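Local structure of AlyGC (Glaciecola chathamensis, 5GKD) at residues 271-276 with 308-313. The protein cleaves the polysaccharide alginate as a calcium-binding lyase of polysaccharide lyase family 6. Residues are numbered along the deposited sequence; the frame is centred on the assembly and turned at random.
Sequences IIRNNY and NALIEN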
# COMPACT_ATOMS: atom_id res chain seq x y z
N ILE A 271 35.31 -26.99 9.11
CA ILE A 271 36.17 -27.66 8.14
C ILE A 271 35.63 -27.40 6.73
O ILE A 271 34.49 -27.76 6.42
CB ILE A 271 36.28 -29.16 8.42
CG1 ILE A 271 36.96 -29.41 9.76
CG2 ILE A 271 37.03 -29.85 7.30
CD1 ILE A 271 36.83 -30.85 10.26
N ILE A 272 36.44 -26.77 5.90
CA ILE A 272 36.12 -26.44 4.52
C ILE A 272 37.17 -27.15 3.67
O ILE A 272 38.29 -26.64 3.50
CB ILE A 272 36.12 -24.93 4.25
CG1 ILE A 272 35.01 -24.20 5.02
CG2 ILE A 272 35.95 -24.64 2.78
CD1 ILE A 272 35.28 -23.95 6.44
N ARG A 273 36.84 -28.32 3.14
CA ARG A 273 37.82 -29.13 2.43
C ARG A 273 37.24 -29.67 1.13
O ARG A 273 36.04 -29.94 1.02
CB ARG A 273 38.31 -30.31 3.28
CG ARG A 273 37.24 -31.31 3.57
CD ARG A 273 37.78 -32.66 4.02
NE ARG A 273 38.59 -32.56 5.22
CZ ARG A 273 38.24 -33.05 6.41
NH1 ARG A 273 37.09 -33.71 6.58
NH2 ARG A 273 39.07 -32.89 7.44
N ASN A 274 38.12 -29.80 0.15
CA ASN A 274 37.82 -30.47 -1.12
C ASN A 274 36.64 -29.83 -1.86
O ASN A 274 35.88 -30.52 -2.52
CB ASN A 274 37.57 -31.96 -0.89
CG ASN A 274 37.88 -32.77 -2.12
OD1 ASN A 274 38.86 -32.50 -2.79
ND2 ASN A 274 37.02 -33.74 -2.44
N ASN A 275 36.48 -28.51 -1.77
CA ASN A 275 35.47 -27.80 -2.53
C ASN A 275 36.06 -27.14 -3.78
O ASN A 275 37.18 -26.63 -3.76
CB ASN A 275 34.79 -26.73 -1.67
CG ASN A 275 34.15 -27.30 -0.43
OD1 ASN A 275 33.09 -27.94 -0.49
ND2 ASN A 275 34.79 -27.08 0.71
N TYR A 276 35.27 -27.11 -4.84
CA TYR A 276 35.68 -26.57 -6.13
C TYR A 276 34.86 -25.33 -6.45
O TYR A 276 33.63 -25.38 -6.46
CB TYR A 276 35.50 -27.63 -7.23
CG TYR A 276 35.89 -27.17 -8.61
CD1 TYR A 276 34.99 -26.47 -9.42
CD2 TYR A 276 37.14 -27.44 -9.12
CE1 TYR A 276 35.34 -26.07 -10.68
CE2 TYR A 276 37.50 -27.04 -10.37
CZ TYR A 276 36.60 -26.36 -11.15
OH TYR A 276 36.98 -25.98 -12.40
N ASN A 308 39.85 -21.76 14.93
CA ASN A 308 40.13 -23.13 14.51
C ASN A 308 39.36 -23.50 13.24
O ASN A 308 38.78 -24.59 13.13
CB ASN A 308 39.84 -24.11 15.65
CG ASN A 308 40.35 -25.51 15.37
OD1 ASN A 308 41.34 -25.69 14.68
ND2 ASN A 308 39.67 -26.50 15.91
N ALA A 309 39.33 -22.60 12.27
CA ALA A 309 38.92 -22.99 10.92
C ALA A 309 40.01 -23.81 10.25
O ALA A 309 41.20 -23.62 10.50
CB ALA A 309 38.61 -21.75 10.08
N LEU A 310 39.60 -24.73 9.39
CA LEU A 310 40.51 -25.55 8.60
C LEU A 310 40.06 -25.51 7.15
O LEU A 310 38.97 -25.99 6.81
CB LEU A 310 40.54 -26.99 9.13
CG LEU A 310 41.73 -27.93 8.89
CD1 LEU A 310 41.20 -29.26 8.40
CD2 LEU A 310 42.83 -27.40 7.98
N ILE A 311 40.89 -24.94 6.29
CA ILE A 311 40.54 -24.68 4.89
C ILE A 311 41.59 -25.39 4.04
O ILE A 311 42.69 -24.87 3.85
CB ILE A 311 40.49 -23.17 4.60
CG1 ILE A 311 39.56 -22.47 5.59
CG2 ILE A 311 40.07 -22.91 3.18
CD1 ILE A 311 39.45 -20.98 5.45
N GLU A 312 41.28 -26.59 3.53
CA GLU A 312 42.32 -27.33 2.83
C GLU A 312 41.78 -27.99 1.57
O GLU A 312 40.60 -28.31 1.47
CB GLU A 312 43.00 -28.38 3.74
CG GLU A 312 42.20 -29.64 3.98
CD GLU A 312 42.65 -30.41 5.22
OE1 GLU A 312 43.75 -30.12 5.76
OE2 GLU A 312 41.87 -31.28 5.65
N ASN A 313 42.67 -28.16 0.60
CA ASN A 313 42.39 -28.87 -0.65
C ASN A 313 41.19 -28.31 -1.40
O ASN A 313 40.47 -29.05 -2.07
CB ASN A 313 42.23 -30.36 -0.39
CG ASN A 313 43.55 -31.00 -0.02
OD1 ASN A 313 43.83 -31.23 1.14
ND2 ASN A 313 44.38 -31.26 -1.03
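I272 and I311 pair in parallel register on neighbouring coils of a right-handed beta-helix, the fold of the pectate lyase-like clan. The strand axes, 4.8 Å apart, run 3° from parallel. Three backbone hydrogen bonds join the coils: I272 N to L310 O (2.8 Å), E312 N to I272 O (3.0 Å) and N274 N to E312 O (3.2 Å). The first is almost straight. N314 ND2 is a second donor to I272 O. CA-H...O contacts add to them, among them R273 CA to E312 O.

R273 and E312 form the charged pair. Their side chains lie side by side and point the same way. A bend at chi3 of R273 (59°) sets NE beside OE2 of E312, at 3.5 Å, a salt bridge at the guanidinium edge. The two planes are nearly coplanar, 23° apart. I271 CG2 sits 3.5 Å above the centre of the R273 guanidinium.

Apolar contacts flank the charged pair. On the charged face, I271 CG2 meets L310 CD1 at 4.4 Å. On the other face, I272 and I311 are buried, and I272 also packs on I263 and V265 of strand 263-265.

At the turn, N274 bonds through its side chain to S411 and N249.

The chemistry implies one stacked coil wall with two unlike faces: I272 and I311 face the interior, while I271, L310 and the partly exposed R273-E312 pair lie on the outer face.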